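Putative N-acetylmuramoyl-L-alanine amidase (Neisseria meningitidis MC58, PDB 3CZX) probably hydrolyses the amide link between N-acetylmuramoyl residues and L-amino acid residues in cell-wall glycopeptides, using a bound zinc ion. Local coordinates at residues Arg25-Ala38 / Thr48-Pro60. Sequence-based numbering, arbitrary orientation.
Sequences READLAQDMRNIVA and TVKTDGTGKGNMP. With ZN (zinc ion), chain E.
Gly55 O is gripped end-on by both terminal nitrogens of Arg34, with NH2 at 2.8 Å and NH1 at 3.0 Å, and lies almost in the guanidinium plane. Along another edge of the same group, Arg34 NE forms a salt bridge with Asp52, 2.6 Å from OD1, the two flat groups being turned 70° apart. Bends at chi2 (-110°) and chi3 (-80°) fold the arginine into the curve of 52-57, where the Gly53 peptide lies over one guanidinium face. Asn35 OD1 accepts from Arg34 NH2, which helps to fix the rotation of the group, while Asp52 OD2, which takes a weak, straight bond from Arg34 NH1, also accepts from Ala10 N, tying the loop to strand 6-10.

One helical turn apart, two amides share the preceding carbonyl, that of Thr54: Gln31 NE2 and Asn35 ND2 donate to Thr54 O at 2.9 and 2.8 Å, both nearly straight. Gln31 OE1, at the other end of that amide, accepts from Lys56 NZ at 2.8 Å. Lys56 NZ also forms a salt bridge with Asp28 OD1 (2.7 Å), meeting it from above the carboxylate plane, and Arg25 holds both oxygens of that carboxylate side-on; the shared anion probably offsets the proximity of the two cations. Thr160 O of the second subunit is a further acceptor for Lys56 NZ. Beyond the polar row, the methyl of Ala38 packs against Val49 and Thr51.

A loop without regular structure is thus fastened by side chains along one helix, whose first residue, Glu26, binds zinc with His12 and His78, in the alpha/beta fold of the Amidase_3 family.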
ATOM      1  N   ARG A  25     -12.263  -1.130  -3.924  1.00 11.44           N
ATOM      2  CA  ARG A  25     -12.768  -2.481  -3.702  1.00 12.54           C
ATOM      3  C   ARG A  25     -12.286  -3.029  -2.368  1.00 11.65           C
ATOM      4  O   ARG A  25     -11.093  -2.952  -2.064  1.00 11.73           O
ATOM      5  CB  ARG A  25     -12.275  -3.429  -4.771  1.00 12.64           C
ATOM      6  CG  ARG A  25     -12.584  -2.994  -6.234  1.00 13.85           C
ATOM      7  CD  ARG A  25     -12.363  -4.169  -7.182  1.00 16.07           C
ATOM      8  NE  ARG A  25     -11.012  -4.710  -7.088  1.00 17.93           N
ATOM      9  CZ  ARG A  25     -10.608  -5.849  -7.646  1.00 19.14           C
ATOM     10  NH1 ARG A  25     -11.435  -6.628  -8.365  1.00 19.60           N
ATOM     11  NH2 ARG A  25      -9.368  -6.246  -7.453  1.00 19.55           N
ATOM     12  N   GLU A  26     -13.200  -3.650  -1.638  1.00 11.39           N
ATOM     13  CA  GLU A  26     -12.852  -4.305  -0.362  1.00 11.24           C
ATOM     14  C   GLU A  26     -11.631  -5.194  -0.484  1.00 11.45           C
ATOM     15  O   GLU A  26     -10.745  -5.177   0.372  1.00 11.20           O
ATOM     16  CB  GLU A  26     -14.042  -5.097   0.188  1.00 11.67           C
ATOM     17  CG  GLU A  26     -13.751  -5.808   1.535  1.00 10.13           C
ATOM     18  CD  GLU A  26     -14.953  -6.430   2.173  1.00 14.58           C
ATOM     19  OE1 GLU A  26     -16.050  -6.351   1.578  1.00 14.67           O
ATOM     20  OE2 GLU A  26     -14.802  -6.978   3.301  1.00 13.96           O
ATOM     21  N   ALA A  27     -11.559  -5.985  -1.535  1.00 10.85           N
ATOM     22  CA  ALA A  27     -10.460  -6.938  -1.711  1.00 11.61           C
ATOM     23  C   ALA A  27      -9.115  -6.211  -1.718  1.00 11.50           C
ATOM     24  O   ALA A  27      -8.102  -6.734  -1.212  1.00 12.45           O
ATOM     25  CB  ALA A  27     -10.630  -7.713  -2.985  1.00 12.98           C
ATOM     26  N   ASP A  28      -9.107  -5.020  -2.308  1.00 10.03           N
ATOM     27  CA  ASP A  28      -7.869  -4.265  -2.506  1.00 10.95           C
ATOM     28  C   ASP A  28      -7.508  -3.614  -1.197  1.00 11.07           C
ATOM     29  O   ASP A  28      -6.320  -3.543  -0.851  1.00 11.92           O
ATOM     30  CB  ASP A  28      -8.073  -3.208  -3.606  1.00 11.23           C
ATOM     31  CG  ASP A  28      -8.395  -3.836  -4.969  1.00 11.56           C
ATOM     32  OD1 ASP A  28      -8.069  -5.026  -5.194  1.00 13.87           O
ATOM     33  OD2 ASP A  28      -8.970  -3.111  -5.814  1.00 12.86           O
ATOM     34  N   LEU A  29      -8.505  -3.040  -0.506  1.00 10.38           N
ATOM     35  CA  LEU A  29      -8.258  -2.400   0.803  1.00  9.76           C
ATOM     36  C   LEU A  29      -7.775  -3.443   1.826  1.00  9.49           C
ATOM     37  O   LEU A  29      -6.871  -3.160   2.665  1.00  9.41           O
ATOM     38  CB  LEU A  29      -9.512  -1.662   1.307  1.00 10.45           C
ATOM     39  CG  LEU A  29     -10.040  -0.533   0.410  1.00 12.99           C
ATOM     40  CD1 LEU A  29     -11.478  -0.048   0.804  1.00 15.81           C
ATOM     41  CD2 LEU A  29      -9.055   0.611   0.409  1.00 19.45           C
ATOM     42  N   ALA A  30      -8.347  -4.647   1.771  1.00  8.57           N
ATOM     43  CA  ALA A  30      -7.977  -5.718   2.687  1.00  9.01           C
ATOM     44  C   ALA A  30      -6.539  -6.213   2.412  1.00  9.96           C
ATOM     45  O   ALA A  30      -5.764  -6.455   3.356  1.00 10.28           O
ATOM     46  CB  ALA A  30      -9.006  -6.861   2.607  1.00  9.96           C
ATOM     47  N   GLN A  31      -6.176  -6.375   1.140  1.00  9.30           N
ATOM     48  CA  GLN A  31      -4.817  -6.675   0.723  1.00 10.04           C
ATOM     49  C   GLN A  31      -3.849  -5.626   1.299  1.00 10.05           C
ATOM     50  O   GLN A  31      -2.824  -5.994   1.859  1.00 10.36           O
ATOM     51  CB  GLN A  31      -4.737  -6.725  -0.814  1.00 11.31           C
ATOM     52  CG  GLN A  31      -3.360  -6.753  -1.387  1.00 10.11           C
ATOM     53  CD  GLN A  31      -3.358  -6.774  -2.893  1.00 12.69           C
ATOM     54  OE1 GLN A  31      -4.246  -6.186  -3.513  1.00 13.24           O
ATOM     55  NE2 GLN A  31      -2.381  -7.469  -3.491  1.00 14.06           N
ATOM     56  N   ASP A  32      -4.176  -4.347   1.176  1.00  9.89           N
ATOM     57  CA  ASP A  32      -3.286  -3.299   1.679  1.00 10.56           C
ATOM     58  C   ASP A  32      -3.141  -3.453   3.189  1.00 10.68           C
ATOM     59  O   ASP A  32      -2.027  -3.368   3.730  1.00 10.44           O
ATOM     60  CB  ASP A  32      -3.814  -1.896   1.417  1.00 11.53           C
ATOM     61  CG  ASP A  32      -3.541  -1.407  -0.004  1.00 14.92           C
ATOM     62  OD1 ASP A  32      -2.781  -2.098  -0.726  1.00 16.30           O
ATOM     63  OD2 ASP A  32      -4.124  -0.350  -0.356  1.00 17.43           O
HETATM   64  N   MSE A  33      -4.269  -3.615   3.904  1.00 10.14           N
HETATM   65  CA  MSE A  33      -4.172  -3.732   5.360  1.00 10.43           C
HETATM   66  C   MSE A  33      -3.301  -4.896   5.780  1.00 10.00           C
HETATM   67  O   MSE A  33      -2.427  -4.723   6.654  1.00 10.09           O
HETATM   68  CB  MSE A  33      -5.554  -3.837   6.004  1.00  9.19           C
HETATM   69  CG  MSE A  33      -6.327  -2.578   5.899  1.00  9.01           C
HETATM   70 SE   MSE A  33      -8.057  -2.562   6.843  1.00 19.23          SE
HETATM   71  CE  MSE A  33      -9.210  -2.927   5.303  1.00 14.94           C
ATOM     72  N   ARG A  34      -3.535  -6.067   5.205  1.00  9.94           N
ATOM     73  CA  ARG A  34      -2.754  -7.267   5.560  1.00 10.38           C
ATOM     74  C   ARG A  34      -1.259  -7.029   5.238  1.00  9.82           C
ATOM     75  O   ARG A  34      -0.373  -7.253   6.083  1.00  9.83           O
ATOM     76  CB  ARG A  34      -3.306  -8.523   4.879  1.00  9.45           C
ATOM     77  CG  ARG A  34      -2.420  -9.755   5.051  1.00  9.78           C
ATOM     78  CD  ARG A  34      -1.751 -10.173   3.747  1.00 13.14           C
ATOM     79  NE  ARG A  34      -2.670 -10.924   2.914  1.00 12.54           N
ATOM     80  CZ  ARG A  34      -2.897 -10.716   1.617  1.00 14.81           C
ATOM     81  NH1 ARG A  34      -3.755 -11.491   0.990  1.00 14.41           N
ATOM     82  NH2 ARG A  34      -2.332  -9.715   0.974  1.00 15.96           N
ATOM     83  N   ASN A  35      -0.970  -6.547   4.024  1.00 10.79           N
ATOM     84  CA  ASN A  35       0.428  -6.381   3.605  1.00 11.50           C
ATOM     85  C   ASN A  35       1.183  -5.393   4.469  1.00 12.72           C
ATOM     86  O   ASN A  35       2.361  -5.620   4.819  1.00 13.06           O
ATOM     87  CB  ASN A  35       0.499  -5.974   2.117  1.00 11.26           C
ATOM     88  CG  ASN A  35       0.237  -7.127   1.182  1.00 12.52           C
ATOM     89  OD1 ASN A  35       0.124  -8.260   1.596  1.00 13.84           O
ATOM     90  ND2 ASN A  35       0.109  -6.839  -0.129  1.00 14.42           N
ATOM     91  N   ILE A  36       0.543  -4.266   4.757  1.00 12.28           N
ATOM     92  CA  ILE A  36       1.216  -3.174   5.483  1.00 13.00           C
ATOM     93  C   ILE A  36       1.419  -3.600   6.924  1.00 12.52           C
ATOM     94  O   ILE A  36       2.501  -3.439   7.510  1.00 13.65           O
ATOM     95  CB  ILE A  36       0.476  -1.862   5.386  1.00 14.17           C
ATOM     96  CG1 ILE A  36       0.420  -1.418   3.909  1.00 12.74           C
ATOM     97  CG2 ILE A  36       1.131  -0.807   6.227  1.00 13.69           C
ATOM     98  CD1 ILE A  36      -0.511  -0.250   3.707  1.00 14.97           C
ATOM     99  N   VAL A  37       0.375  -4.128   7.561  1.00 10.02           N
ATOM    100  CA  VAL A  37       0.548  -4.547   8.935  1.00 10.14           C
ATOM    101  C   VAL A  37       1.591  -5.642   9.038  1.00 10.72           C
ATOM    102  O   VAL A  37       2.389  -5.623   9.965  1.00 11.57           O
ATOM    103  CB  VAL A  37      -0.805  -4.977   9.557  1.00  9.33           C
ATOM    104  CG1 VAL A  37      -0.613  -5.556  10.985  1.00  9.47           C
ATOM    105  CG2 VAL A  37      -1.764  -3.829   9.627  1.00  8.29           C
ATOM    106  N   ALA A  38       1.580  -6.583   8.114  1.00 10.89           N
ATOM    107  CA  ALA A  38       2.550  -7.704   8.112  1.00 11.10           C
ATOM    108  C   ALA A  38       3.964  -7.161   7.972  1.00 13.30           C
ATOM    109  O   ALA A  38       4.888  -7.558   8.718  1.00 12.63           O
ATOM    110  CB  ALA A  38       2.235  -8.673   6.992  1.00 12.73           C
ATOM    111  N   THR A  48       7.250 -13.087  13.896  1.00 13.91           N
ATOM    112  CA  THR A  48       6.799 -14.140  12.996  1.00 13.64           C
ATOM    113  C   THR A  48       5.365 -13.859  12.621  1.00 13.50           C
ATOM    114  O   THR A  48       4.467 -13.880  13.476  1.00 13.89           O
ATOM    115  CB  THR A  48       6.798 -15.503  13.678  1.00 15.11           C
ATOM    116  OG1 THR A  48       8.125 -15.834  14.066  1.00 17.00           O
ATOM    117  CG2 THR A  48       6.303 -16.565  12.753  1.00 14.65           C
ATOM    118  N   VAL A  49       5.172 -13.657  11.330  1.00 13.99           N
ATOM    119  CA  VAL A  49       3.843 -13.492  10.743  1.00 13.85           C
ATOM    120  C   VAL A  49       3.621 -14.520   9.656  1.00 14.82           C
ATOM    121  O   VAL A  49       4.455 -14.681   8.756  1.00 15.07           O
ATOM    122  CB  VAL A  49       3.649 -12.092  10.162  1.00 14.07           C
ATOM    123  CG1 VAL A  49       2.203 -11.894   9.716  1.00 13.27           C
ATOM    124  CG2 VAL A  49       4.054 -11.034  11.194  1.00 14.60           C
ATOM    125  N   LYS A  50       2.494 -15.203   9.723  1.00 14.50           N
ATOM    126  CA  LYS A  50       2.062 -16.083   8.643  1.00 16.82           C
ATOM    127  C   LYS A  50       0.873 -15.456   7.951  1.00 16.81           C
ATOM    128  O   LYS A  50      -0.049 -15.012   8.593  1.00 15.15           O
ATOM    129  CB  LYS A  50       1.727 -17.472   9.182  1.00 18.01           C
ATOM    130  CG  LYS A  50       2.897 -18.123   9.906  1.00 20.46           C
ATOM    131  CD  LYS A  50       2.746 -19.611  10.115  1.00 21.91           C
ATOM    132  CE  LYS A  50       3.675 -20.093  11.261  1.00 25.30           C
ATOM    133  NZ  LYS A  50       3.736 -21.586  11.285  1.00 28.75           N
ATOM    134  N   THR A  51       0.894 -15.455   6.624  1.00 16.95           N
ATOM    135  CA  THR A  51      -0.173 -14.855   5.848  1.00 17.12           C
ATOM    136  C   THR A  51      -0.654 -15.789   4.739  1.00 17.78           C
ATOM    137  O   THR A  51      -0.086 -16.865   4.494  1.00 18.96           O
ATOM    138  CB  THR A  51       0.310 -13.540   5.211  1.00 16.81           C
ATOM    139  OG1 THR A  51       1.254 -13.848   4.160  1.00 18.23           O
ATOM    140  CG2 THR A  51       0.991 -12.623   6.215  1.00 17.06           C
ATOM    141  N   ASP A  52      -1.697 -15.318   4.070  1.00 17.45           N
ATOM    142  CA  ASP A  52      -2.160 -15.850   2.785  1.00 18.13           C
ATOM    143  C   ASP A  52      -1.468 -15.157   1.594  1.00 18.62           C
ATOM    144  O   ASP A  52      -2.033 -15.100   0.494  1.00 20.29           O
ATOM    145  CB  ASP A  52      -3.663 -15.687   2.675  1.00 17.22           C
ATOM    146  CG  ASP A  52      -4.139 -14.208   2.873  1.00 16.96           C
ATOM    147  OD1 ASP A  52      -3.386 -13.413   3.444  1.00 15.87           O
ATOM    148  OD2 ASP A  52      -5.293 -13.895   2.502  1.00 17.18           O
ATOM    149  N   GLY A  53      -0.281 -14.619   1.815  1.00 18.80           N
ATOM    150  CA  GLY A  53       0.536 -13.972   0.768  1.00 19.12           C
ATOM    151  C   GLY A  53       0.421 -12.472   0.671  1.00 19.47           C
ATOM    152  O   GLY A  53      -0.092 -11.813   1.572  1.00 17.95           O
ATOM    153  N   THR A  54       0.921 -11.912  -0.427  1.00 19.52           N
ATOM    154  CA  THR A  54       0.890 -10.466  -0.670  1.00 18.90           C
ATOM    155  C   THR A  54      -0.119 -10.055  -1.756  1.00 18.68           C
ATOM    156  O   THR A  54      -0.322  -8.861  -1.983  1.00 18.71           O
ATOM    157  CB  THR A  54       2.296  -9.928  -1.013  1.00 20.40           C
ATOM    158  OG1 THR A  54       2.756 -10.450  -2.265  1.00 19.40           O
ATOM    159  CG2 THR A  54       3.266 -10.334   0.055  1.00 18.56           C
ATOM    160  N   GLY A  55      -0.748 -11.053  -2.378  1.00 18.08           N
ATOM    161  CA  GLY A  55      -1.774 -10.811  -3.418  1.00 18.15           C
ATOM    162  C   GLY A  55      -3.136 -10.637  -2.800  1.00 17.99           C
ATOM    163  O   GLY A  55      -3.252 -10.141  -1.687  1.00 16.30           O
ATOM    164  N   LYS A  56      -4.191 -10.996  -3.530  1.00 18.61           N
ATOM    165  CA  LYS A  56      -5.546 -10.894  -2.975  1.00 19.18           C
ATOM    166  C   LYS A  56      -5.779 -12.018  -1.940  1.00 19.61           C
ATOM    167  O   LYS A  56      -4.951 -12.903  -1.774  1.00 20.47           O
ATOM    168  CB  LYS A  56      -6.609 -10.952  -4.076  1.00 18.09           C
ATOM    169  CG  LYS A  56      -6.366 -10.018  -5.255  1.00 18.97           C
ATOM    170  CD  LYS A  56      -6.278  -8.551  -4.899  1.00 16.78           C
ATOM    171  CE  LYS A  56      -6.049  -7.704  -6.143  1.00 17.15           C
ATOM    172  NZ  LYS A  56      -5.781  -6.306  -5.833  1.00 15.64           N
ATOM    173  N   GLY A  57      -6.888 -11.965  -1.227  1.00 21.23           N
ATOM    174  CA  GLY A  57      -7.113 -12.910  -0.142  1.00 23.40           C
ATOM    175  C   GLY A  57      -8.106 -14.012  -0.469  1.00 26.27           C
ATOM    176  O   GLY A  57      -8.054 -14.598  -1.563  1.00 26.45           O
ATOM    177  N   ASN A  58      -8.991 -14.291   0.503  1.00 28.70           N
ATOM    178  CA  ASN A  58      -9.975 -15.380   0.454  1.00 29.78           C
ATOM    179  C   ASN A  58      -9.373 -16.795   0.408  1.00 31.60           C
ATOM    180  O   ASN A  58      -9.789 -17.636  -0.411  1.00 31.48           O
ATOM    181  CB  ASN A  58     -10.940 -15.201  -0.716  1.00 30.37           C
ATOM    182  CG  ASN A  58     -12.171 -16.076  -0.584  1.00 31.02           C
ATOM    183  OD1 ASN A  58     -12.800 -16.137   0.488  1.00 33.00           O
ATOM    184  ND2 ASN A  58     -12.511 -16.782  -1.668  1.00 34.64           N
HETATM  185  N   MSE A  59      -8.401 -17.047   1.285  1.00 32.93           N
HETATM  186  CA  MSE A  59      -7.788 -18.365   1.429  1.00 33.89           C
HETATM  187  C   MSE A  59      -8.891 -19.326   1.832  1.00 33.89           C
HETATM  188  O   MSE A  59      -9.728 -18.978   2.671  1.00 33.20           O
HETATM  189  CB  MSE A  59      -6.688 -18.334   2.502  1.00 34.06           C
HETATM  190  CG  MSE A  59      -6.192 -19.702   2.989  1.00 34.27           C
HETATM  191 SE   MSE A  59      -4.807 -19.575   4.395  1.00 39.46          SE
HETATM  192  CE  MSE A  59      -3.248 -19.322   3.226  1.00 37.15           C
ATOM    193  N   PRO A  60      -8.892 -20.543   1.254  1.00 34.77           N
ATOM    194  CA  PRO A  60      -9.930 -21.513   1.605  1.00 34.69           C
ATOM    195  C   PRO A  60     -10.062 -21.678   3.106  1.00 34.46           C
ATOM    196  O   PRO A  60      -9.050 -21.760   3.799  1.00 34.35           O
ATOM    197  CB  PRO A  60      -9.421 -22.810   0.966  1.00 34.79           C
ATOM    198  CG  PRO A  60      -8.606 -22.368  -0.169  1.00 35.42           C
ATOM    199  CD  PRO A  60      -7.946 -21.098   0.266  1.00 34.36           C
TER
HETATM  200 ZN    ZN E 301     -15.906  -8.765   3.729  1.00 27.36          ZN
HETATM  201  O   HOH W   1      -8.190  -9.521  -0.909  1.00 16.10           O
HETATM  202  O   HOH W   2     -17.590 -10.294   4.040  1.00 25.14           O
HETATM  203  O   HOH W   3     -17.016  -7.781   5.364  1.00 20.57           O